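Local coordinates for protein STU0660 (Streptococcus thermophilus, PDB 3ZTH) that probably binds DNA as a large Csn2 protein of CRISPR-mediated bacterial immunity, and binds magnesium ions, at residues A19-V24 with T233-P238; S74-D79 with E197-V202; L183-L188 with R220-L225; L191-T196 with K227-L232. One frame throughout, in Å; residues are numbered along the deposited sequence.

Contact 1: residues A19-V24 with T233-P238; sequences AITQIV and TFILFP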
# COMPACT_ATOMS: atom_id res chain seq x y z
N ALA A 19 -39.39 10.09 17.66
CA ALA A 19 -39.15 10.64 16.33
C ALA A 19 -38.10 11.75 16.44
O ALA A 19 -37.07 11.72 15.76
CB ALA A 19 -40.44 11.18 15.76
N ILE A 20 -38.37 12.72 17.30
CA ILE A 20 -37.43 13.80 17.52
C ILE A 20 -37.01 13.78 18.98
O ILE A 20 -37.77 14.15 19.88
CB ILE A 20 -38.04 15.17 17.14
CG1 ILE A 20 -38.30 15.21 15.62
CG2 ILE A 20 -37.08 16.30 17.50
CD1 ILE A 20 -38.81 16.54 15.12
N THR A 21 -35.79 13.32 19.21
CA THR A 21 -35.22 13.22 20.55
C THR A 21 -34.22 14.35 20.81
O THR A 21 -33.39 14.67 19.94
CB THR A 21 -34.48 11.87 20.72
OG1 THR A 21 -35.39 10.80 20.45
CG2 THR A 21 -33.93 11.73 22.14
N GLN A 22 -34.28 14.95 21.99
CA GLN A 22 -33.37 16.03 22.36
C GLN A 22 -32.66 15.74 23.68
O GLN A 22 -33.28 15.48 24.71
CB GLN A 22 -34.12 17.36 22.47
CG GLN A 22 -34.80 17.79 21.17
CD GLN A 22 -35.62 19.06 21.32
OE1 GLN A 22 -35.09 20.18 21.24
NE2 GLN A 22 -36.91 18.90 21.57
N ILE A 23 -31.33 15.77 23.64
CA ILE A 23 -30.52 15.51 24.82
C ILE A 23 -29.93 16.83 25.26
O ILE A 23 -29.19 17.47 24.52
CB ILE A 23 -29.41 14.48 24.50
CG1 ILE A 23 -30.05 13.12 24.23
CG2 ILE A 23 -28.43 14.37 25.67
CD1 ILE A 23 -29.08 12.07 23.76
N VAL A 24 -30.27 17.23 26.48
CA VAL A 24 -29.83 18.50 27.04
C VAL A 24 -29.29 18.27 28.46
O VAL A 24 -29.34 17.15 28.96
CB VAL A 24 -31.03 19.46 27.09
CG1 VAL A 24 -30.67 20.68 27.86
CG2 VAL A 24 -31.44 19.86 25.68
N THR A 233 -35.75 8.79 12.60
CA THR A 233 -35.52 9.21 13.97
C THR A 233 -34.35 10.20 14.07
O THR A 233 -33.28 9.98 13.50
CB THR A 233 -35.21 8.02 14.90
OG1 THR A 233 -36.37 7.18 14.99
CG2 THR A 233 -34.86 8.51 16.29
N PHE A 234 -34.59 11.28 14.80
CA PHE A 234 -33.59 12.32 15.01
C PHE A 234 -33.19 12.41 16.50
O PHE A 234 -34.03 12.33 17.39
CB PHE A 234 -34.17 13.68 14.59
CG PHE A 234 -34.05 13.97 13.12
CD1 PHE A 234 -32.85 14.42 12.58
CD2 PHE A 234 -35.15 13.84 12.27
CE1 PHE A 234 -32.75 14.75 11.22
CE2 PHE A 234 -35.06 14.16 10.92
CZ PHE A 234 -33.87 14.62 10.39
N ILE A 235 -31.89 12.55 16.75
CA ILE A 235 -31.38 12.72 18.11
C ILE A 235 -30.53 13.99 18.06
O ILE A 235 -29.48 14.00 17.41
CB ILE A 235 -30.47 11.57 18.57
CG1 ILE A 235 -31.28 10.30 18.79
CG2 ILE A 235 -29.82 11.94 19.91
CD1 ILE A 235 -30.44 9.11 19.28
N LEU A 236 -30.99 15.04 18.73
CA LEU A 236 -30.31 16.33 18.77
C LEU A 236 -29.68 16.61 20.14
O LEU A 236 -30.15 16.09 21.16
CB LEU A 236 -31.30 17.45 18.43
CG LEU A 236 -32.27 17.22 17.26
CD1 LEU A 236 -33.29 18.35 17.20
CD2 LEU A 236 -31.52 17.12 15.94
N PHE A 237 -28.63 17.42 20.16
CA PHE A 237 -27.95 17.83 21.39
C PHE A 237 -27.99 19.36 21.40
O PHE A 237 -27.00 20.01 21.05
CB PHE A 237 -26.50 17.35 21.40
CG PHE A 237 -26.35 15.87 21.54
CD1 PHE A 237 -26.50 15.03 20.43
CD2 PHE A 237 -26.05 15.30 22.77
CE1 PHE A 237 -26.36 13.66 20.55
CE2 PHE A 237 -25.91 13.93 22.90
CZ PHE A 237 -26.06 13.10 21.79
N PRO A 238 -29.13 19.94 21.77
CA PRO A 238 -29.30 21.40 21.81
C PRO A 238 -28.44 22.11 22.85
O PRO A 238 -28.06 21.52 23.86
CB PRO A 238 -30.78 21.58 22.12
CG PRO A 238 -31.41 20.32 21.63
CD PRO A 238 -30.41 19.27 22.05
O HOH W 1 -27.04 19.09 24.73

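Contact 2: residues S74-D79 with E197-V202; sequences SYHYID and EKYLIV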
# COMPACT_ATOMS: atom_id res chain seq x y z
N SER A 74 -29.37 -2.23 13.53
CA SER A 74 -30.75 -1.78 13.59
C SER A 74 -31.11 -0.50 12.82
O SER A 74 -32.25 -0.34 12.40
CB SER A 74 -31.16 -1.62 15.06
OG SER A 74 -32.54 -1.32 15.16
N TYR A 75 -30.15 0.40 12.62
CA TYR A 75 -30.43 1.65 11.90
C TYR A 75 -29.41 1.99 10.84
O TYR A 75 -28.28 1.52 10.88
CB TYR A 75 -30.43 2.85 12.86
CG TYR A 75 -31.38 2.82 14.03
CD1 TYR A 75 -32.70 3.23 13.89
CD2 TYR A 75 -30.95 2.42 15.29
CE1 TYR A 75 -33.57 3.25 14.97
CE2 TYR A 75 -31.80 2.43 16.38
CZ TYR A 75 -33.11 2.85 16.22
OH TYR A 75 -33.96 2.85 17.30
N HIS A 76 -29.83 2.83 9.89
CA HIS A 76 -28.94 3.35 8.87
C HIS A 76 -28.55 4.64 9.59
O HIS A 76 -29.27 5.64 9.53
CB HIS A 76 -29.68 3.68 7.58
CG HIS A 76 -29.85 2.50 6.67
ND1 HIS A 76 -30.94 1.66 6.75
CD2 HIS A 76 -29.05 1.99 5.71
CE1 HIS A 76 -30.80 0.68 5.87
NE2 HIS A 76 -29.66 0.86 5.23
N TYR A 77 -27.43 4.59 10.29
CA TYR A 77 -26.93 5.70 11.10
C TYR A 77 -26.15 6.79 10.37
O TYR A 77 -25.22 6.51 9.62
CB TYR A 77 -26.04 5.12 12.20
CG TYR A 77 -25.56 6.12 13.22
CD1 TYR A 77 -26.40 6.54 14.25
CD2 TYR A 77 -24.27 6.65 13.15
CE1 TYR A 77 -25.96 7.46 15.20
CE2 TYR A 77 -23.83 7.57 14.10
CZ TYR A 77 -24.68 7.97 15.12
OH TYR A 77 -24.25 8.88 16.06
N ILE A 78 -26.53 8.04 10.59
CA ILE A 78 -25.81 9.15 9.99
C ILE A 78 -25.44 10.16 11.06
O ILE A 78 -26.32 10.78 11.67
CB ILE A 78 -26.62 9.90 8.94
CG1 ILE A 78 -26.88 9.01 7.73
CG2 ILE A 78 -25.85 11.16 8.54
CD1 ILE A 78 -27.58 9.73 6.58
N ASP A 79 -24.15 10.34 11.28
CA ASP A 79 -23.68 11.28 12.29
C ASP A 79 -23.28 12.61 11.70
O ASP A 79 -22.43 12.68 10.82
CB ASP A 79 -22.49 10.70 13.05
CG ASP A 79 -22.21 11.45 14.33
OD1 ASP A 79 -21.48 12.46 14.28
OD2 ASP A 79 -22.75 11.05 15.39
N GLU A 197 -36.62 1.26 5.38
CA GLU A 197 -35.60 0.97 6.39
C GLU A 197 -35.42 2.11 7.39
O GLU A 197 -35.57 3.28 7.04
CB GLU A 197 -34.27 0.62 5.73
CG GLU A 197 -34.34 -0.67 4.91
CD GLU A 197 -33.01 -1.06 4.30
OE1 GLU A 197 -32.42 -0.22 3.56
OE2 GLU A 197 -32.55 -2.19 4.55
N LYS A 198 -35.12 1.76 8.63
CA LYS A 198 -34.95 2.75 9.68
C LYS A 198 -33.70 3.61 9.55
O LYS A 198 -32.60 3.12 9.29
CB LYS A 198 -34.99 2.08 11.06
CG LYS A 198 -36.23 1.19 11.28
CD LYS A 198 -36.62 1.06 12.76
CE LYS A 198 -35.47 0.60 13.65
NZ LYS A 198 -34.96 -0.77 13.32
N TYR A 199 -33.88 4.92 9.73
CA TYR A 199 -32.79 5.88 9.65
C TYR A 199 -32.67 6.65 10.96
O TYR A 199 -33.64 7.22 11.45
CB TYR A 199 -33.01 6.87 8.51
CG TYR A 199 -32.42 6.41 7.20
CD1 TYR A 199 -32.95 5.31 6.53
CD2 TYR A 199 -31.32 7.06 6.65
CE1 TYR A 199 -32.38 4.86 5.33
CE2 TYR A 199 -30.75 6.63 5.46
CZ TYR A 199 -31.28 5.53 4.81
OH TYR A 199 -30.69 5.09 3.65
N LEU A 200 -31.47 6.64 11.52
CA LEU A 200 -31.22 7.35 12.76
C LEU A 200 -30.20 8.42 12.46
O LEU A 200 -29.08 8.13 12.06
CB LEU A 200 -30.69 6.39 13.81
CG LEU A 200 -30.21 7.02 15.12
CD1 LEU A 200 -31.30 7.93 15.71
CD2 LEU A 200 -29.84 5.90 16.08
N ILE A 201 -30.60 9.68 12.63
CA ILE A 201 -29.72 10.79 12.36
C ILE A 201 -29.43 11.61 13.61
O ILE A 201 -30.35 12.11 14.26
CB ILE A 201 -30.33 11.69 11.27
CG1 ILE A 201 -30.61 10.84 10.03
CG2 ILE A 201 -29.40 12.85 10.95
CD1 ILE A 201 -31.14 11.62 8.85
N VAL A 202 -28.15 11.74 13.94
CA VAL A 202 -27.70 12.48 15.11
C VAL A 202 -27.12 13.83 14.71
O VAL A 202 -26.28 13.90 13.82
CB VAL A 202 -26.60 11.70 15.87
CG1 VAL A 202 -25.96 12.59 16.91
CG2 VAL A 202 -27.20 10.49 16.54

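Contact 3: residues L183-L188 with R220-L225; sequences LFLEML and RQICHL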
# COMPACT_ATOMS: atom_id res chain seq x y z
N LEU A 183 -30.38 21.60 2.03
CA LEU A 183 -30.01 20.74 0.91
C LEU A 183 -29.86 19.30 1.40
O LEU A 183 -30.34 18.36 0.76
CB LEU A 183 -28.70 21.22 0.28
CG LEU A 183 -28.84 22.51 -0.53
CD1 LEU A 183 -27.47 23.03 -0.93
CD2 LEU A 183 -29.71 22.24 -1.77
N PHE A 184 -29.22 19.13 2.56
CA PHE A 184 -29.03 17.81 3.13
C PHE A 184 -30.38 17.15 3.43
O PHE A 184 -30.60 15.98 3.11
CB PHE A 184 -28.22 17.89 4.42
CG PHE A 184 -28.21 16.61 5.21
CD1 PHE A 184 -27.43 15.54 4.83
CD2 PHE A 184 -29.01 16.49 6.35
CE1 PHE A 184 -27.44 14.34 5.56
CE2 PHE A 184 -29.02 15.31 7.08
CZ PHE A 184 -28.23 14.23 6.69
N LEU A 185 -31.27 17.90 4.07
CA LEU A 185 -32.58 17.36 4.41
C LEU A 185 -33.38 17.01 3.16
O LEU A 185 -34.10 16.00 3.14
CB LEU A 185 -33.36 18.35 5.28
CG LEU A 185 -32.78 18.50 6.69
CD1 LEU A 185 -33.59 19.52 7.48
CD2 LEU A 185 -32.79 17.14 7.39
N GLU A 186 -33.25 17.83 2.12
CA GLU A 186 -33.94 17.58 0.86
C GLU A 186 -33.48 16.27 0.24
O GLU A 186 -34.29 15.49 -0.27
CB GLU A 186 -33.67 18.70 -0.12
CG GLU A 186 -34.66 19.81 -0.09
CD GLU A 186 -34.77 20.44 -1.46
OE1 GLU A 186 -35.21 19.73 -2.39
OE2 GLU A 186 -34.40 21.63 -1.60
N MSE A 187 -32.16 16.04 0.26
CA MSE A 187 -31.61 14.82 -0.29
C MSE A 187 -32.13 13.64 0.52
O MSE A 187 -32.49 12.60 -0.03
CB MSE A 187 -30.09 14.83 -0.25
CG MSE A 187 -29.49 13.50 -0.67
SE MSE A 187 -27.61 13.60 -1.08
CE MSE A 187 -26.90 13.44 0.69
N LEU A 188 -32.16 13.82 1.84
CA LEU A 188 -32.65 12.78 2.73
C LEU A 188 -34.12 12.50 2.42
O LEU A 188 -34.56 11.35 2.45
CB LEU A 188 -32.49 13.22 4.19
CG LEU A 188 -33.04 12.27 5.26
CD1 LEU A 188 -32.26 10.97 5.28
CD2 LEU A 188 -32.98 12.95 6.61
N ARG A 220 -38.52 22.93 11.77
CA ARG A 220 -39.82 22.68 11.15
C ARG A 220 -39.62 21.61 10.07
O ARG A 220 -40.44 20.71 9.91
CB ARG A 220 -40.39 23.94 10.52
CG ARG A 220 -40.85 24.97 11.52
CD ARG A 220 -41.35 26.22 10.83
NE ARG A 220 -41.61 27.30 11.78
CZ ARG A 220 -42.51 27.24 12.76
NH1 ARG A 220 -43.26 26.15 12.91
NH2 ARG A 220 -42.64 28.26 13.60
N GLN A 221 -38.52 21.72 9.34
CA GLN A 221 -38.21 20.75 8.29
C GLN A 221 -38.09 19.35 8.86
O GLN A 221 -38.70 18.42 8.33
CB GLN A 221 -36.93 21.14 7.56
CG GLN A 221 -37.15 22.25 6.55
CD GLN A 221 -35.86 22.82 5.99
OE1 GLN A 221 -34.90 22.09 5.72
NE2 GLN A 221 -35.83 24.14 5.80
N ILE A 222 -37.33 19.17 9.95
CA ILE A 222 -37.22 17.82 10.49
C ILE A 222 -38.55 17.31 11.05
O ILE A 222 -38.81 16.11 11.01
CB ILE A 222 -36.09 17.69 11.56
CG1 ILE A 222 -36.40 18.54 12.79
CG2 ILE A 222 -34.76 18.10 10.97
CD1 ILE A 222 -35.31 18.40 13.84
N CYS A 223 -39.38 18.21 11.57
CA CYS A 223 -40.68 17.82 12.09
C CYS A 223 -41.52 17.31 10.93
O CYS A 223 -42.27 16.33 11.06
CB CYS A 223 -41.40 19.01 12.74
SG CYS A 223 -40.85 19.41 14.42
N HIS A 224 -41.41 17.98 9.79
CA HIS A 224 -42.14 17.59 8.60
C HIS A 224 -41.73 16.18 8.20
O HIS A 224 -42.57 15.31 7.95
CB HIS A 224 -41.84 18.56 7.46
CG HIS A 224 -42.41 18.13 6.14
ND1 HIS A 224 -43.77 18.11 5.89
CD2 HIS A 224 -41.81 17.72 5.00
CE1 HIS A 224 -43.98 17.69 4.66
NE2 HIS A 224 -42.81 17.45 4.09
N LEU A 225 -40.42 15.95 8.14
CA LEU A 225 -39.94 14.64 7.74
C LEU A 225 -40.32 13.50 8.68
O LEU A 225 -40.67 12.43 8.20
CB LEU A 225 -38.42 14.68 7.53
CG LEU A 225 -37.91 15.70 6.51
CD1 LEU A 225 -36.40 15.57 6.36
CD2 LEU A 225 -38.58 15.48 5.17

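Contact 4: residues L191-T196 with K227-L232; sequences LLSQTT and KKYPNL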
# COMPACT_ATOMS: atom_id res chain seq x y z
N LEU A 191 -34.54 10.41 -0.71
CA LEU A 191 -34.09 9.04 -0.48
C LEU A 191 -35.14 8.25 0.31
O LEU A 191 -35.56 7.18 -0.11
CB LEU A 191 -32.77 9.01 0.28
CG LEU A 191 -32.29 7.56 0.53
CD1 LEU A 191 -31.83 6.97 -0.78
CD2 LEU A 191 -31.17 7.52 1.54
N LEU A 192 -35.58 8.80 1.44
CA LEU A 192 -36.56 8.13 2.28
C LEU A 192 -37.86 7.80 1.56
O LEU A 192 -38.56 6.87 1.96
CB LEU A 192 -36.89 8.98 3.52
CG LEU A 192 -35.77 9.15 4.54
CD1 LEU A 192 -36.24 10.02 5.69
CD2 LEU A 192 -35.36 7.78 5.06
N SER A 193 -38.17 8.54 0.51
CA SER A 193 -39.40 8.32 -0.24
C SER A 193 -39.35 7.02 -1.02
O SER A 193 -40.32 6.62 -1.65
CB SER A 193 -39.66 9.48 -1.21
OG SER A 193 -38.69 9.51 -2.24
N GLN A 194 -38.20 6.36 -0.96
CA GLN A 194 -38.03 5.11 -1.68
C GLN A 194 -37.44 4.00 -0.80
O GLN A 194 -36.78 3.09 -1.31
CB GLN A 194 -37.14 5.37 -2.89
CG GLN A 194 -37.72 6.41 -3.84
CD GLN A 194 -36.74 6.87 -4.89
OE1 GLN A 194 -35.69 7.45 -4.58
NE2 GLN A 194 -37.07 6.63 -6.16
N THR A 195 -37.68 4.08 0.50
CA THR A 195 -37.19 3.08 1.44
C THR A 195 -37.99 3.08 2.74
O THR A 195 -38.45 4.12 3.20
CB THR A 195 -35.72 3.31 1.82
OG1 THR A 195 -34.93 3.37 0.63
CG2 THR A 195 -35.22 2.17 2.70
N THR A 196 -38.12 1.90 3.32
CA THR A 196 -38.86 1.73 4.56
C THR A 196 -37.89 1.46 5.71
O THR A 196 -38.30 1.43 6.87
CB THR A 196 -39.86 0.56 4.45
OG1 THR A 196 -40.86 0.90 3.49
CG2 THR A 196 -40.53 0.27 5.79
N LYS A 227 -42.93 13.30 10.49
CA LYS A 227 -44.36 13.08 10.39
C LYS A 227 -44.68 12.44 9.05
O LYS A 227 -45.77 11.91 8.85
CB LYS A 227 -45.11 14.41 10.54
CG LYS A 227 -44.98 15.02 11.92
CD LYS A 227 -45.66 16.37 12.00
CE LYS A 227 -45.44 17.03 13.36
NZ LYS A 227 -46.03 18.40 13.40
N LYS A 228 -43.72 12.47 8.14
CA LYS A 228 -43.90 11.90 6.82
C LYS A 228 -43.30 10.51 6.69
O LYS A 228 -43.82 9.67 5.97
CB LYS A 228 -43.28 12.83 5.78
CG LYS A 228 -43.27 12.29 4.38
CD LYS A 228 -42.73 13.34 3.42
CE LYS A 228 -42.72 12.84 1.99
NZ LYS A 228 -42.09 13.84 1.08
N TYR A 229 -42.20 10.28 7.40
CA TYR A 229 -41.52 9.00 7.37
C TYR A 229 -41.45 8.38 8.75
O TYR A 229 -40.57 8.70 9.54
CB TYR A 229 -40.11 9.18 6.81
CG TYR A 229 -40.08 9.71 5.40
CD1 TYR A 229 -40.46 8.92 4.32
CD2 TYR A 229 -39.67 11.02 5.14
CE1 TYR A 229 -40.45 9.41 3.02
CE2 TYR A 229 -39.65 11.53 3.85
CZ TYR A 229 -40.04 10.72 2.79
OH TYR A 229 -40.01 11.23 1.52
N PRO A 230 -42.38 7.48 9.06
CA PRO A 230 -42.42 6.81 10.36
C PRO A 230 -41.07 6.19 10.72
O PRO A 230 -40.72 6.07 11.89
CB PRO A 230 -43.49 5.74 10.17
CG PRO A 230 -44.41 6.37 9.16
CD PRO A 230 -43.45 6.99 8.18
N ASN A 231 -40.33 5.81 9.69
CA ASN A 231 -39.05 5.15 9.86
C ASN A 231 -37.87 6.08 10.17
O ASN A 231 -36.73 5.62 10.26
CB ASN A 231 -38.75 4.33 8.60
CG ASN A 231 -38.84 5.16 7.32
OD1 ASN A 231 -39.73 5.99 7.17
ND2 ASN A 231 -37.92 4.92 6.39
N LEU A 232 -38.14 7.36 10.35
CA LEU A 232 -37.07 8.32 10.62
C LEU A 232 -36.98 8.76 12.08
O LEU A 232 -37.98 9.08 12.71
CB LEU A 232 -37.26 9.56 9.74
CG LEU A 232 -36.23 10.68 9.87
CD1 LEU A 232 -34.83 10.12 9.63
CD2 LEU A 232 -36.56 11.78 8.86

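Contact 1: residues A19-V24 with T233-P238
Ile23 and Phe237 stand side by side, pointing the same way, at the C-terminal end of two parallel strands. CD1 of Ile23 comes within 3.7 Å of CZ of Phe237, and its CG2 lies beside CE2 of the same ring, so both branches of the isoleucine share the aromatic surface. The same CD1 also reaches Ile235 CG2 at 3.9 Å. Pro238 meets its partners crosswise: its CD rests 3.8 Å from Val24 CG2, and its CG is 3.7 Å from OE1 of Gln22, whose NE2 bonds to Lys245 O. Four nearly straight backbone bonds, from Phe234 N to Ala19 O through Ile23 N to Leu236 O (2.8 Å), set the register. Proline has no N-H to continue the series; instead a water donates to Ile23 O at 2.7 Å and to Pro238 O at 2.8 Å. The magnesium-binding Asp240 follows closely, its side chain about 5 Å from that of Val24. Strand 20-24 lies between strands 232-237 and 254-257, as suits the P-loop NTPase clan; helix 212-228 covers the face bearing Ile20, Phe234 and Leu236, while Phe237 leans on Val202 and Lys204 of strand 199-204.

Contact 2: residues S74-D79 with E197-V202
Lys198 NZ is the best-held polar atom, gripped by two hydrogen bonds and one ring. It donates to Ser74 O at 2.9 Å and to Ser74 OG at 3.1 Å, and a cation-pi contact places it 4.8 Å from the centroid of the Tyr75 ring, over the face. Bends at chi3 (-53°) and chi4 (-63°) fold the lysine back to this spot. On the opposite face of Tyr75 sits Leu200 CD2, a CH-pi contact, so the ring is sandwiched between ammonium and methyl.

Lys198 O accepts a bond from His76 N at 2.8 Å and a weak one from His76 ND1, tying the imidazole to the backbone. Bonds from Leu200 N to His76 O, Ile78 N to Leu200 O and Val202 N to Ile78 O continue the pattern of a parallel beta pair. CB of His76 rests over the centre of the Tyr199 ring, 3.5 Å from its centroid; the rings are nearly parallel (13°) but slid apart until they barely overlap. Tyr77 OH donates to Asp79 OD2 at 2.7 Å, meeting the anti lone pair of that oxygen, which Trp35 NE1 also holds. Tyr77 CE1 touches Val202 CG2 at 3.5 Å.

Strand 76-80, outermost within this chain, lies beside 199-204, which pairs in turn with 232-237. Helix 28-43 packs on Tyr77 and Leu200, with Phe42 edge-to-face on Tyr75; helix 177-192 covers Tyr199 and Ile201.

Contact 3: residues L183-L188 with R220-L225
Apolar branches do most of the joining between two helices that run almost parallel, their segment axes 10.9 Å apart at an angle of 7°. They lie side by side on one face of the parallel sheet, as in an alpha/beta fold. Leu185 is the hub. Its CD1 lies 3.9 Å from CG2 of Ile222, and its CD2 lies 4.1 Å from CD1 of Leu225. That last methyl also meets CD2 of Leu188 at 4.3 Å. Ile222 presents CG2 because its CG1 takes the crowded position between backbone N and carbonyl carbon (chi1 64°), which sends CG1 off toward the sheet, where it packs near Ile20. Phe234, on strand 232-237, touches both Leu185 and Ile222 from the sheet side.

One polar side chain joins in without a hydrogen bond across the contact: Gln221 sets CB at 3.7 Å and OE1 at 3.4 Å from Leu185 CD1, while its NE2 makes a weak hydrogen bond to Ser182 OG.

Backbone hydrogen bonds stay inside each helix, as in Leu188 N to Phe184 O; none passes between the segments. Elsewhere on helix 177-192, Leu183 and Met187, the latter modelled as selenomethionine, pack on Cys137 and Leu135 of a second subunit. The chemistry is therefore that of modest, undirected van der Waals packing: branched side chains touching at a few methyls across a wide helix spacing, with a single amide at the margin.

Contact 4: residues L191-T196 with K227-L232
Leu192, in the last turn of its helix, can be followed atom by atom. Its CB sits over the centre of the Tyr229 ring, 3.5 Å from the centroid and 5° off the normal, a CH-pi contact of nearly ideal placement. With CG anti to the carbonyl carbon (chi1 -68°), the chain then leads across the ring. There CD1 meets CD2 of Tyr229 at 3.6 Å and, on its other flank, CD2 of Leu232 at 3.6 Å, the two leucines crossing at about a right angle. The second branch, CD2, ends 4.1 Å from ND2 of Asn231. The backbone of the leucine takes part too: its O lies 3.3 Å from CE1 of Tyr229.

The tyrosine is held from both sides, since Lys228 CG packs on the face opposite Leu192. Its OH touches Ser193 CB at 3.3 Å, but bonds to Asp189 OD1, the carboxylate oxygen that also makes a salt bridge with Lys228 NZ; such a cluster probably steadies the anionic form of the aspartate. Asn231, its CG in the crowded position at chi1 54°, brings CB to 3.4 Å from Thr196 O and gives ND2 in a hydrogen bond to Glu197 O.

Both segments leave their helices through type I turns, Leu192 to Thr195 and Tyr229 to Leu232. The contact thus joins the C-terminal ends of helices 177-192 and 212-228, just where the chain enters strands 199-204 and 232-237, with Tyr199 of the former strand packed against Leu191, Leu192 and Leu232.

In the fold
Contacts 1 and 2 lie in one sheet, their centres 13 Å apart, and are bridged where strand 199-204 pairs with strand 232-237. Contacts 3 and 4 join helices 177-192 and 212-228 at two levels, 11 Å apart. Along the chain, strand 20-24 and strand 76-80 come first; then helix 177-192, strand 199-204, helix 212-228 and strand 232-237 follow one another, the last three forming a beta-alpha-beta crossover. Contact 3 packs on the sheet through Leu188 and Ile222, and contact 4 lies at the C-terminal ends of both helices, where the chain turns toward the sheet. Together they build the alpha/beta core consistent with the P-loop NTPase clan, its magnesium site nearest contact 1.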